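Molybdopterin biosynthesis moeA protein (Pyrococcus horikoshii, PDB 1WU2) probably acts in molybdenum cofactor biosynthesis, helping to insert molybdenum into molybdopterin, as MoeA proteins of this family do. Local coordinates at residues 33-38 and 164-169; 183-188 and 313-318; 239-244 and 269-274; 294-299 and 309-314; 346-351 and 355-360. All blocks are in the same frame, centred on the assembly; numbering follows the deposited sequence.

Contact 1 (33-38 and 164-169)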
# COMPACT_ATOMS: atom_id res chain seq x y z
N ARG A 33 -1.75 -3.82 -18.50
CA ARG A 33 -0.40 -3.40 -18.11
C ARG A 33 -0.39 -2.14 -17.23
O ARG A 33 0.54 -1.95 -16.45
CB ARG A 33 0.45 -3.17 -19.37
CG ARG A 33 1.95 -3.19 -19.13
CD ARG A 33 2.52 -4.58 -18.88
NE ARG A 33 3.95 -4.65 -19.20
CZ ARG A 33 4.93 -4.16 -18.44
NH1 ARG A 33 4.67 -3.55 -17.29
NH2 ARG A 33 6.19 -4.28 -18.84
N GLU A 34 -1.40 -1.30 -17.37
CA GLU A 34 -1.52 -0.06 -16.60
C GLU A 34 -2.70 -0.06 -15.61
O GLU A 34 -3.16 0.99 -15.18
CB GLU A 34 -1.65 1.13 -17.57
CG GLU A 34 -0.66 1.11 -18.72
CD GLU A 34 -0.69 2.38 -19.56
OE1 GLU A 34 -1.77 2.69 -20.12
OE2 GLU A 34 0.36 3.05 -19.67
N ALA A 35 -3.17 -1.25 -15.25
CA ALA A 35 -4.40 -1.40 -14.46
C ALA A 35 -4.18 -1.44 -12.94
O ALA A 35 -5.12 -1.19 -12.19
CB ALA A 35 -5.17 -2.65 -14.90
N VAL A 36 -2.97 -1.75 -12.50
CA VAL A 36 -2.69 -1.88 -11.06
C VAL A 36 -2.82 -0.53 -10.35
O VAL A 36 -2.27 0.47 -10.79
CB VAL A 36 -1.27 -2.46 -10.81
CG1 VAL A 36 -0.93 -2.43 -9.32
CG2 VAL A 36 -1.16 -3.89 -11.35
N GLY A 37 -3.57 -0.52 -9.24
CA GLY A 37 -3.80 0.69 -8.47
C GLY A 37 -5.08 1.43 -8.85
O GLY A 37 -5.50 2.36 -8.17
N ARG A 38 -5.70 1.00 -9.95
CA ARG A 38 -6.93 1.62 -10.43
C ARG A 38 -8.16 1.02 -9.77
O ARG A 38 -8.11 -0.08 -9.22
CB ARG A 38 -7.03 1.47 -11.95
CG ARG A 38 -6.05 2.35 -12.69
CD ARG A 38 -6.48 3.81 -12.77
NE ARG A 38 -6.02 4.43 -14.00
CZ ARG A 38 -6.70 5.32 -14.72
NH1 ARG A 38 -7.91 5.72 -14.35
NH2 ARG A 38 -6.16 5.81 -15.82
N GLN A 164 -2.76 -10.02 -8.95
CA GLN A 164 -3.60 -11.22 -9.03
C GLN A 164 -4.98 -10.92 -9.62
O GLN A 164 -5.56 -11.77 -10.31
CB GLN A 164 -3.72 -11.92 -7.66
CG GLN A 164 -4.41 -11.12 -6.53
CD GLN A 164 -3.42 -10.59 -5.50
OE1 GLN A 164 -2.55 -9.78 -5.83
NE2 GLN A 164 -3.57 -11.02 -4.24
N ASP A 165 -5.50 -9.72 -9.36
CA ASP A 165 -6.77 -9.28 -9.96
C ASP A 165 -6.62 -9.09 -11.47
O ASP A 165 -7.51 -9.45 -12.23
CB ASP A 165 -7.25 -7.96 -9.33
CG ASP A 165 -7.41 -8.03 -7.82
OD1 ASP A 165 -7.57 -9.14 -7.28
OD2 ASP A 165 -7.39 -7.02 -7.09
N VAL A 166 -5.48 -8.54 -11.89
CA VAL A 166 -5.22 -8.26 -13.30
C VAL A 166 -5.05 -9.57 -14.07
O VAL A 166 -5.38 -9.66 -15.26
CB VAL A 166 -3.98 -7.34 -13.48
CG1 VAL A 166 -3.67 -7.09 -14.94
CG2 VAL A 166 -4.21 -6.00 -12.78
N ALA A 167 -4.56 -10.60 -13.38
CA ALA A 167 -4.38 -11.93 -13.95
C ALA A 167 -5.73 -12.60 -14.18
O ALA A 167 -5.91 -13.30 -15.17
CB ALA A 167 -3.52 -12.77 -13.03
N MSE A 168 -6.66 -12.40 -13.24
CA MSE A 168 -8.02 -12.93 -13.36
C MSE A 168 -8.73 -12.27 -14.52
O MSE A 168 -9.56 -12.89 -15.17
CB MSE A 168 -8.81 -12.69 -12.07
CG MSE A 168 -10.28 -13.13 -12.13
SE MSE A 168 -10.49 -15.03 -12.45
CE MSE A 168 -10.40 -15.64 -10.58
N LEU A 169 -8.40 -11.00 -14.76
CA LEU A 169 -8.96 -10.25 -15.88
C LEU A 169 -8.50 -10.84 -17.20
O LEU A 169 -9.28 -10.95 -18.14
CB LEU A 169 -8.58 -8.77 -15.79
CG LEU A 169 -9.31 -7.95 -14.72
CD1 LEU A 169 -8.70 -6.56 -14.58
CD2 LEU A 169 -10.79 -7.83 -15.05
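Val166 meets Ala35 and Val36 with a single methyl, CG2, which does all the touching from the helix side. The CB of Ala35, pointing at the helix, stops 4.1 Å from Val166 CG2, and CG2 of Val36 comes to 4.0 Å from the same Val166 CG2, so one methyl is shared between two neighbours in the chain. The two valine side chains cross at about a right angle and meet through one methyl each. In Val166 the torsion that sets CG1 opposite the backbone N (chi1 178°) leaves CG2 as the branch that faces the loop; Val36 holds its branches in the same way.

On the loop side the backbone folds into a type II beta turn from Ala35 to Arg38, closed by Arg38 N on Ala35 O at 3.2 Å. Gly37, the third residue of the turn, has a positive phi of 93°, where a CB would press on the carbonyl O of Val36. The backbone of Gly37 and Arg38 also bonds to Leu161, just ahead of the helix, and Val177 of strand 176-180 packs on Ala35. Ile214 of the second subunit reaches Val166 as well, which places Val166 at the subunit interface.

No hydrogen bond or charge pair crosses between 33-38 and 164-169: the two segments meet by dispersion and partial exclusion of water alone, and the directional bonds nearby are those of Gly37 and Arg38 to Leu161.

Contact 2 (183-188 and 313-318)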
# COMPACT_ATOMS: atom_id res chain seq x y z
N PRO A 183 -10.17 11.46 -10.22
CA PRO A 183 -10.61 12.81 -9.89
C PRO A 183 -9.47 13.80 -10.04
O PRO A 183 -8.38 13.56 -9.52
CB PRO A 183 -11.04 12.71 -8.42
CG PRO A 183 -11.29 11.27 -8.18
CD PRO A 183 -10.37 10.53 -9.09
N LYS A 184 -9.71 14.88 -10.76
CA LYS A 184 -8.72 15.95 -10.89
C LYS A 184 -8.77 16.80 -9.62
O LYS A 184 -9.81 17.31 -9.26
CB LYS A 184 -9.02 16.80 -12.12
CG LYS A 184 -8.89 16.04 -13.44
CD LYS A 184 -9.66 16.72 -14.58
CE LYS A 184 -10.31 15.71 -15.53
NZ LYS A 184 -11.68 16.16 -15.96
N VAL A 185 -7.63 16.92 -8.95
CA VAL A 185 -7.52 17.66 -7.69
C VAL A 185 -6.58 18.84 -7.88
O VAL A 185 -5.38 18.66 -8.04
CB VAL A 185 -6.97 16.76 -6.56
CG1 VAL A 185 -6.76 17.55 -5.27
CG2 VAL A 185 -7.88 15.57 -6.34
N GLY A 186 -7.13 20.06 -7.87
CA GLY A 186 -6.33 21.27 -7.95
C GLY A 186 -5.53 21.51 -6.68
O GLY A 186 -5.96 21.14 -5.59
N ILE A 187 -4.37 22.14 -6.83
CA ILE A 187 -3.50 22.46 -5.71
C ILE A 187 -3.00 23.90 -5.84
O ILE A 187 -2.20 24.20 -6.73
CB ILE A 187 -2.30 21.47 -5.65
CG1 ILE A 187 -2.78 20.05 -5.36
CG2 ILE A 187 -1.29 21.91 -4.60
CD1 ILE A 187 -1.70 18.98 -5.43
N ILE A 188 -3.50 24.78 -4.98
CA ILE A 188 -3.05 26.17 -4.91
C ILE A 188 -2.28 26.38 -3.63
O ILE A 188 -2.82 26.18 -2.55
CB ILE A 188 -4.25 27.14 -4.90
CG1 ILE A 188 -5.17 26.91 -6.10
CG2 ILE A 188 -3.76 28.58 -4.89
CD1 ILE A 188 -6.51 27.61 -5.96
N HIS A 313 -10.63 10.42 2.39
CA HIS A 313 -11.96 9.81 2.39
C HIS A 313 -12.88 10.39 1.31
O HIS A 313 -13.76 9.69 0.82
CB HIS A 313 -12.60 9.95 3.78
CG HIS A 313 -11.79 9.30 4.85
ND1 HIS A 313 -11.50 7.95 4.85
CD2 HIS A 313 -11.17 9.81 5.94
CE1 HIS A 313 -10.76 7.66 5.91
NE2 HIS A 313 -10.54 8.78 6.58
N ALA A 314 -12.67 11.65 0.95
CA ALA A 314 -13.41 12.27 -0.15
C ALA A 314 -13.02 11.65 -1.49
O ALA A 314 -13.88 11.31 -2.30
CB ALA A 314 -13.17 13.78 -0.18
N LEU A 315 -11.72 11.51 -1.71
CA LEU A 315 -11.19 10.89 -2.93
C LEU A 315 -11.68 9.45 -3.09
O LEU A 315 -12.03 9.03 -4.19
CB LEU A 315 -9.66 10.92 -2.92
CG LEU A 315 -9.04 12.30 -3.14
CD1 LEU A 315 -7.60 12.32 -2.66
CD2 LEU A 315 -9.12 12.71 -4.60
N ALA A 316 -11.69 8.71 -1.98
CA ALA A 316 -12.16 7.33 -1.98
C ALA A 316 -13.65 7.25 -2.32
O ALA A 316 -14.07 6.33 -3.01
CB ALA A 316 -11.89 6.68 -0.63
N LYS A 317 -14.43 8.21 -1.84
CA LYS A 317 -15.86 8.27 -2.14
C LYS A 317 -16.11 8.58 -3.62
O LYS A 317 -17.08 8.08 -4.20
CB LYS A 317 -16.56 9.32 -1.27
CG LYS A 317 -18.04 9.03 -1.05
CD LYS A 317 -18.86 10.30 -0.94
CE LYS A 317 -20.35 9.99 -0.92
NZ LYS A 317 -21.13 11.13 -0.39
N MSE A 318 -15.24 9.37 -4.22
CA MSE A 318 -15.39 9.81 -5.61
C MSE A 318 -15.18 8.67 -6.61
O MSE A 318 -15.81 8.64 -7.66
CB MSE A 318 -14.45 10.98 -5.92
CG MSE A 318 -14.87 12.29 -5.25
SE MSE A 318 -13.62 13.77 -5.53
CE MSE A 318 -14.67 14.76 -6.77
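Pro183 and Leu315 supply the bumps of this interface, with Met318 as the flank against which the proline ring lies. The ring sits just before strand 184-190 and slides past the Met318 side chain in the opposite direction: its CG lies 3.9 Å from Met318 CB, while its CB is 4.0 Å from Met318 SE. One helical turn is enough to bring Leu315 to the other part of the ring, where Leu315 CD2 reaches Pro183 CB at 4.3 Å. The proline therefore settles in the groove between Leu315 and Met318.

Leu315 CD2 does double duty. It also presses on CG2 of Val185 at 3.6 Å, a snug fit in which the two side chains cross at nearly a right angle. Although the CB of Leu315 does not aim at the strand, with CD1 roughly opposite CA (chi2 161°) CD2 is the branch left to meet it.

Asp252 of the neighbouring strand 252-255 touches both Val185 and Leu315, and Ile21 touches Met318. Helix 300-319 is thus laid against the central sheet of the probable molybdopterin-binding domain, an alpha/beta arrangement with parallel strands at its core. All four residues are buried and apolar, so shape complementarity rather than hydrogen bonding joins helix to strand.

Contact 3 (239-244 and 269-274)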
# COMPACT_ATOMS: atom_id res chain seq x y z
N ILE A 239 -5.36 37.98 -7.23
CA ILE A 239 -4.70 36.80 -7.78
C ILE A 239 -5.25 35.49 -7.20
O ILE A 239 -5.24 34.48 -7.88
CB ILE A 239 -3.15 36.92 -7.59
CG1 ILE A 239 -2.57 37.94 -8.58
CG2 ILE A 239 -2.45 35.56 -7.78
CD1 ILE A 239 -1.88 39.12 -7.93
N ILE A 240 -5.74 35.51 -5.96
CA ILE A 240 -6.31 34.30 -5.35
C ILE A 240 -7.71 34.02 -5.90
O ILE A 240 -8.24 32.92 -5.72
CB ILE A 240 -6.33 34.40 -3.79
CG1 ILE A 240 -4.92 34.63 -3.23
CG2 ILE A 240 -6.94 33.15 -3.17
CD1 ILE A 240 -3.88 33.61 -3.68
N LYS A 241 -8.30 35.00 -6.58
CA LYS A 241 -9.61 34.84 -7.22
C LYS A 241 -9.60 33.92 -8.45
O LYS A 241 -10.66 33.62 -8.99
CB LYS A 241 -10.19 36.21 -7.60
CG LYS A 241 -11.67 36.36 -7.25
CD LYS A 241 -11.90 36.49 -5.75
CE LYS A 241 -13.17 37.25 -5.44
NZ LYS A 241 -14.33 36.78 -6.25
N GLU A 242 -8.41 33.50 -8.89
CA GLU A 242 -8.28 32.44 -9.90
C GLU A 242 -8.55 31.03 -9.35
O GLU A 242 -8.35 30.03 -10.05
CB GLU A 242 -6.90 32.47 -10.58
CG GLU A 242 -5.72 32.49 -9.62
CD GLU A 242 -4.56 31.63 -10.05
OE1 GLU A 242 -3.79 32.06 -10.94
OE2 GLU A 242 -4.41 30.53 -9.49
N THR A 243 -8.99 30.94 -8.09
CA THR A 243 -9.59 29.73 -7.54
C THR A 243 -10.82 29.33 -8.35
O THR A 243 -11.20 28.16 -8.37
CB THR A 243 -9.98 29.96 -6.05
OG1 THR A 243 -8.80 29.94 -5.23
CG2 THR A 243 -10.83 28.82 -5.48
N LEU A 244 -11.44 30.30 -9.02
CA LEU A 244 -12.56 30.04 -9.92
C LEU A 244 -12.14 29.16 -11.11
O LEU A 244 -12.89 28.29 -11.52
CB LEU A 244 -13.18 31.35 -10.43
CG LEU A 244 -14.70 31.29 -10.65
CD1 LEU A 244 -15.44 31.45 -9.32
CD2 LEU A 244 -15.15 32.34 -11.65
N HIS A 269 -13.47 33.20 4.04
CA HIS A 269 -14.88 33.22 3.67
C HIS A 269 -15.16 34.18 2.51
O HIS A 269 -16.23 34.14 1.90
CB HIS A 269 -15.77 33.57 4.87
CG HIS A 269 -17.22 33.31 4.63
ND1 HIS A 269 -17.71 32.06 4.31
CD2 HIS A 269 -18.29 34.14 4.64
CE1 HIS A 269 -19.02 32.13 4.14
NE2 HIS A 269 -19.40 33.38 4.34
N LYS A 270 -14.20 35.05 2.20
CA LYS A 270 -14.31 35.96 1.06
C LYS A 270 -14.11 35.25 -0.28
O LYS A 270 -14.55 35.76 -1.32
CB LYS A 270 -13.30 37.11 1.21
CG LYS A 270 -13.53 37.96 2.46
CD LYS A 270 -13.20 39.44 2.24
CE LYS A 270 -11.72 39.74 2.47
NZ LYS A 270 -11.04 40.22 1.24
N PHE A 271 -13.46 34.09 -0.27
CA PHE A 271 -13.22 33.31 -1.49
C PHE A 271 -14.16 32.12 -1.65
O PHE A 271 -14.38 31.66 -2.77
CB PHE A 271 -11.78 32.79 -1.50
CG PHE A 271 -10.75 33.86 -1.38
CD1 PHE A 271 -10.69 34.91 -2.29
CD2 PHE A 271 -9.82 33.83 -0.35
CE1 PHE A 271 -9.74 35.90 -2.18
CE2 PHE A 271 -8.86 34.82 -0.23
CZ PHE A 271 -8.82 35.86 -1.15
N VAL A 272 -14.70 31.62 -0.54
CA VAL A 272 -15.49 30.39 -0.54
C VAL A 272 -16.73 30.53 0.34
O VAL A 272 -16.68 31.11 1.42
CB VAL A 272 -14.66 29.19 -0.01
CG1 VAL A 272 -15.48 27.91 -0.04
CG2 VAL A 272 -13.37 29.03 -0.82
N ASN A 273 -17.85 29.98 -0.13
CA ASN A 273 -19.05 29.84 0.69
C ASN A 273 -18.95 28.55 1.50
O ASN A 273 -19.20 27.45 0.99
CB ASN A 273 -20.31 29.86 -0.19
CG ASN A 273 -21.52 30.39 0.56
OD1 ASN A 273 -21.95 29.81 1.56
ND2 ASN A 273 -22.06 31.51 0.08
N LEU A 274 -18.58 28.70 2.77
CA LEU A 274 -18.16 27.57 3.60
C LEU A 274 -19.30 26.89 4.35
O LEU A 274 -20.13 27.55 4.97
CB LEU A 274 -17.11 28.04 4.61
CG LEU A 274 -15.87 28.72 4.01
CD1 LEU A 274 -15.19 29.63 5.02
CD2 LEU A 274 -14.89 27.69 3.46
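Phe271 lays its ring against Ile240 and Lys241, joining the loop before strand 276-277 to the helical turns that follow strand 226-233 in the alpha/beta domain probably used for molybdopterin binding. The aromatic contact is CH-pi: Ile240 CG2 stands 3.8 Å from the centroid of the Phe271 ring and only 10° off its normal. With chi1 at -58°, Ile240 sets CG2 opposite its backbone N, which places that methyl over the ring. An alkyl contact completes the grip, as CD of the bent Lys241 chain lies at the ring edge, 4.0 Å from Phe271 CD1. Replacing Phe271 with a serine would probably leave Ile240 CG2 facing a gap and the Lys241 chain free to swing.

No hydrogen bond crosses between the segments. Within 239-244 a type I beta turn runs from Ile240 to Thr243, and the carbonyl of Ile240 accepts twice: from Thr243 N at 3.2 Å, and from Thr243 OG1 at 3.1 Å, almost in line with the C=O bond.

Contact 4 (294-299 and 309-314)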
# COMPACT_ATOMS: atom_id res chain seq x y z
N PHE A 294 -11.12 22.73 -0.32
CA PHE A 294 -10.58 22.32 0.96
C PHE A 294 -9.55 23.36 1.42
O PHE A 294 -8.50 23.49 0.79
CB PHE A 294 -9.88 20.96 0.83
CG PHE A 294 -10.81 19.81 0.52
CD1 PHE A 294 -11.01 18.79 1.44
CD2 PHE A 294 -11.46 19.73 -0.71
CE1 PHE A 294 -11.85 17.73 1.16
CE2 PHE A 294 -12.31 18.67 -0.99
CZ PHE A 294 -12.51 17.67 -0.06
N ILE A 295 -9.85 24.08 2.50
CA ILE A 295 -8.92 25.06 3.06
C ILE A 295 -7.96 24.35 4.03
O ILE A 295 -8.37 23.85 5.07
CB ILE A 295 -9.67 26.20 3.82
CG1 ILE A 295 -10.99 26.60 3.14
CG2 ILE A 295 -8.76 27.42 3.95
CD1 ILE A 295 -10.88 26.96 1.67
N MSE A 296 -6.67 24.34 3.68
CA MSE A 296 -5.66 23.61 4.44
C MSE A 296 -4.73 24.57 5.20
O MSE A 296 -4.84 25.79 5.05
CB MSE A 296 -4.84 22.68 3.52
CG MSE A 296 -5.58 22.18 2.28
SE MSE A 296 -5.66 20.23 2.11
CE MSE A 296 -6.96 19.93 3.45
N SER A 297 -3.80 24.01 5.97
CA SER A 297 -3.13 24.74 7.06
C SER A 297 -1.74 25.31 6.76
O SER A 297 -1.24 26.13 7.53
CB SER A 297 -3.05 23.85 8.30
OG SER A 297 -1.77 23.95 8.91
N GLY A 298 -1.08 24.85 5.70
CA GLY A 298 0.22 25.39 5.32
C GLY A 298 1.45 24.77 5.95
O GLY A 298 2.52 24.80 5.34
N TYR A 299 1.32 24.22 7.15
CA TYR A 299 2.45 23.53 7.79
C TYR A 299 2.35 22.02 7.53
O TYR A 299 1.30 21.43 7.76
CB TYR A 299 2.51 23.87 9.28
CG TYR A 299 3.12 25.24 9.53
CD1 TYR A 299 2.43 26.23 10.23
CD2 TYR A 299 4.38 25.56 9.02
CE1 TYR A 299 2.98 27.49 10.43
CE2 TYR A 299 4.94 26.81 9.22
CZ TYR A 299 4.24 27.77 9.92
OH TYR A 299 4.81 29.01 10.11
N LEU A 309 -7.52 12.75 7.29
CA LEU A 309 -8.79 12.82 8.01
C LEU A 309 -9.95 13.30 7.14
O LEU A 309 -11.11 13.05 7.47
CB LEU A 309 -8.67 13.71 9.26
CG LEU A 309 -7.80 13.16 10.39
CD1 LEU A 309 -7.54 14.22 11.43
CD2 LEU A 309 -8.44 11.94 11.03
N PHE A 310 -9.65 13.97 6.03
CA PHE A 310 -10.69 14.55 5.17
C PHE A 310 -10.52 14.16 3.71
O PHE A 310 -11.34 13.44 3.15
CB PHE A 310 -10.71 16.07 5.30
CG PHE A 310 -11.25 16.57 6.61
CD1 PHE A 310 -10.43 17.20 7.52
CD2 PHE A 310 -12.59 16.39 6.93
CE1 PHE A 310 -10.93 17.66 8.73
CE2 PHE A 310 -13.09 16.85 8.15
CZ PHE A 310 -12.26 17.48 9.04
N VAL A 311 -9.44 14.63 3.11
CA VAL A 311 -9.23 14.49 1.66
C VAL A 311 -9.20 13.02 1.21
O VAL A 311 -9.83 12.67 0.23
CB VAL A 311 -7.92 15.19 1.20
CG1 VAL A 311 -7.79 15.13 -0.32
CG2 VAL A 311 -7.90 16.64 1.67
N LYS A 312 -8.46 12.19 1.95
CA LYS A 312 -8.33 10.77 1.66
C LYS A 312 -9.70 10.09 1.50
O LYS A 312 -9.90 9.31 0.59
CB LYS A 312 -7.53 10.08 2.79
CG LYS A 312 -7.52 8.57 2.74
CD LYS A 312 -6.46 7.97 3.66
CE LYS A 312 -6.91 7.93 5.11
NZ LYS A 312 -6.27 6.82 5.87
N HIS A 313 -10.63 10.42 2.39
CA HIS A 313 -11.96 9.81 2.39
C HIS A 313 -12.88 10.39 1.31
O HIS A 313 -13.76 9.69 0.82
CB HIS A 313 -12.60 9.95 3.78
CG HIS A 313 -11.79 9.30 4.85
ND1 HIS A 313 -11.50 7.95 4.85
CD2 HIS A 313 -11.17 9.81 5.94
CE1 HIS A 313 -10.76 7.66 5.91
NE2 HIS A 313 -10.54 8.78 6.58
N ALA A 314 -12.67 11.65 0.95
CA ALA A 314 -13.41 12.27 -0.15
C ALA A 314 -13.02 11.65 -1.49
O ALA A 314 -13.88 11.31 -2.30
CB ALA A 314 -13.17 13.78 -0.18
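Phe294 of strand 293-295 packs on Val311 and Ala314 of helix 300-319, so that this helix packs against the sheet through the strand that precedes it: a beta-alpha unit of the alpha/beta domain, the helix turning back on the strand before it. The aromatic part of the contact is oblique. Val311 CG2 approaches Phe294 CD1 at 3.8 Å, and one turn further along, the methyl of Ala314 comes to 3.9 Å from Phe294 CZ. The ring has aromatic company too, edge-to-face with Tyr289, and Leu17 of helix 10-20 also touches it.

Between Phe294 and the helix nothing polar passes. The non-aromatic apolar part belongs to Met296, a selenomethionine whose chain bends at chi2 and chi3 to turn its end back towards the helix. The backbone at 309-311 widens into a pi-type turn, just where Val311 takes up its position. With CG1 set opposite the backbone N (chi1 -176°), Val311 offers its other methyl to both neighbours, and Met296 CE lies 3.9 Å from Val311 CG2.

Contact 5 (346-351 and 355-360)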
# COMPACT_ATOMS: atom_id res chain seq x y z
N ILE A 346 -2.56 11.44 16.09
CA ILE A 346 -1.31 11.08 16.75
C ILE A 346 -0.47 10.22 15.83
O ILE A 346 -0.92 9.17 15.39
CB ILE A 346 -1.60 10.32 18.06
CG1 ILE A 346 -2.45 11.16 19.01
CG2 ILE A 346 -0.29 9.88 18.73
CD1 ILE A 346 -1.84 12.51 19.38
N LYS A 347 0.76 10.65 15.57
CA LYS A 347 1.67 9.91 14.70
C LYS A 347 2.29 8.75 15.47
O LYS A 347 2.76 8.92 16.60
CB LYS A 347 2.75 10.85 14.15
CG LYS A 347 2.19 11.95 13.24
CD LYS A 347 3.13 13.15 13.14
CE LYS A 347 3.01 14.08 14.35
NZ LYS A 347 1.67 14.74 14.46
N ILE A 348 2.29 7.58 14.85
CA ILE A 348 2.73 6.33 15.45
C ILE A 348 3.77 5.65 14.57
O ILE A 348 3.62 5.63 13.36
CB ILE A 348 1.52 5.37 15.58
CG1 ILE A 348 0.43 5.97 16.50
CG2 ILE A 348 1.95 3.98 16.05
CD1 ILE A 348 0.86 6.17 17.94
N TYR A 349 4.82 5.09 15.17
CA TYR A 349 5.65 4.11 14.46
C TYR A 349 5.29 2.72 14.96
O TYR A 349 5.57 2.38 16.11
CB TYR A 349 7.15 4.35 14.62
CG TYR A 349 7.96 3.48 13.67
CD1 TYR A 349 8.54 2.29 14.09
CD2 TYR A 349 8.10 3.84 12.33
CE1 TYR A 349 9.27 1.49 13.21
CE2 TYR A 349 8.81 3.05 11.45
CZ TYR A 349 9.40 1.88 11.89
OH TYR A 349 10.10 1.11 10.99
N TYR A 350 4.66 1.95 14.09
CA TYR A 350 4.24 0.59 14.40
C TYR A 350 5.29 -0.42 13.94
O TYR A 350 5.65 -0.46 12.77
CB TYR A 350 2.91 0.28 13.70
CG TYR A 350 2.50 -1.16 13.83
CD1 TYR A 350 1.89 -1.64 14.98
CD2 TYR A 350 2.76 -2.07 12.80
CE1 TYR A 350 1.54 -2.97 15.11
CE2 TYR A 350 2.42 -3.40 12.92
CZ TYR A 350 1.80 -3.85 14.07
OH TYR A 350 1.46 -5.17 14.18
N GLU A 351 5.78 -1.22 14.89
CA GLU A 351 6.56 -2.42 14.58
C GLU A 351 6.46 -3.46 15.70
O GLU A 351 6.44 -3.12 16.88
CB GLU A 351 8.03 -2.07 14.30
CG GLU A 351 8.88 -1.77 15.54
CD GLU A 351 10.33 -1.46 15.20
OE1 GLU A 351 10.78 -1.82 14.09
OE2 GLU A 351 11.02 -0.87 16.06
N ALA A 355 2.72 0.03 19.09
CA ALA A 355 2.59 1.41 18.63
C ALA A 355 3.43 2.37 19.49
O ALA A 355 3.06 2.69 20.61
CB ALA A 355 1.12 1.83 18.66
N ARG A 356 4.56 2.81 18.94
CA ARG A 356 5.44 3.77 19.60
C ARG A 356 5.07 5.19 19.17
O ARG A 356 5.12 5.52 17.99
CB ARG A 356 6.90 3.49 19.23
CG ARG A 356 7.92 4.44 19.85
CD ARG A 356 9.37 3.98 19.73
NE ARG A 356 9.80 3.86 18.33
CZ ARG A 356 10.10 4.88 17.53
NH1 ARG A 356 10.03 6.14 17.95
NH2 ARG A 356 10.49 4.64 16.28
N VAL A 357 4.70 6.03 20.13
CA VAL A 357 4.24 7.38 19.83
C VAL A 357 5.42 8.31 19.51
O VAL A 357 6.35 8.44 20.30
CB VAL A 357 3.43 7.97 21.00
CG1 VAL A 357 3.04 9.42 20.74
CG2 VAL A 357 2.18 7.14 21.25
N ILE A 358 5.36 8.94 18.34
CA ILE A 358 6.28 10.02 17.99
C ILE A 358 5.66 11.33 18.44
O ILE A 358 4.61 11.74 17.93
CB ILE A 358 6.55 10.05 16.47
CG1 ILE A 358 7.15 8.72 16.01
CG2 ILE A 358 7.49 11.20 16.10
CD1 ILE A 358 6.19 7.88 15.27
N LYS A 359 6.31 11.98 19.40
CA LYS A 359 5.90 13.31 19.85
C LYS A 359 6.85 14.36 19.28
O LYS A 359 8.07 14.19 19.33
CB LYS A 359 5.85 13.44 21.38
CG LYS A 359 6.81 12.55 22.17
CD LYS A 359 6.15 11.22 22.54
CE LYS A 359 7.17 10.16 22.92
NZ LYS A 359 6.52 8.87 23.30
N LYS A 360 6.28 15.41 18.70
CA LYS A 360 7.06 16.57 18.29
C LYS A 360 6.15 17.82 18.19
O LYS A 360 5.15 17.92 18.89
CB LYS A 360 7.82 16.27 16.98
CG LYS A 360 9.07 17.14 16.76
CD LYS A 360 10.39 16.36 16.77
CE LYS A 360 11.45 17.08 15.92
NZ LYS A 360 12.85 16.72 16.30
O HOH W 1 1.95 13.04 17.50
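Strands 346-351 and 355-357 run antiparallel at 141° between their directions, and the hydrogen-bonded pair Tyr349 and Arg356 ties them twice: Tyr349 N to Arg356 O at 2.9 Å and fairly straight, and Arg356 N to Tyr349 O at 3.0 Å, the donor standing above the carbonyl plane. Past Val357, Ile358 N reaches Lys347 O at 3.1 Å, and a water links Lys347 N to Ile358 O.

On one face, Ile348 works with both its branches. Its CG2, opposite the backbone N at chi1 -62°, presses on Ala355 CB at 3.5 Å, tighter than a usual carbon contact, while its CD1 touches Val357 CG2 at 3.7 Å. Next to it Ile346 CG2 meets Val357 CG1. This is a beta hairpin of the C-terminal region, domain IV in MoeA proteins, and strand 327-332 continues the sheet on the side of Ala355. An alanine in place of Ile348 would probably open a gap against Ala355 CB and Val357 CG2, which would lose the contacts of CG2 and CD1.

The other face carries Tyr349 and Arg356. The guanidinium has Tyr349 CB over one face, with NH2 3.7 Å from that CB, and its plane is tilted 33° from the phenol ring, which NH2 approaches obliquely. On the same Tyr349 CB, Ile358 CD1 closes in at 3.7 Å.

Overall arrangement
Contacts 2 and 4 are the buried ones of the probable molybdopterin-binding domain: both press helix 300-319 on the same sheet, share His313 and Ala314, and lie about 10 Å apart between centres. Contact 3 lies farther out in that domain and is only partly buried; it touches contact 2 through Ile188 and Thr243, and contact 4 through Val272, Leu274 and Ile295. Contact 1, buried but small, belongs to the N-terminal region, and contact 5, partly buried, to the C-terminal one; both reach the second subunit. Chemistry follows place: contacts 1, 2 and 4 are apolar, contact 3 adds a CH-pi contact, and contact 5 alone carries backbone hydrogen bonds between its segments.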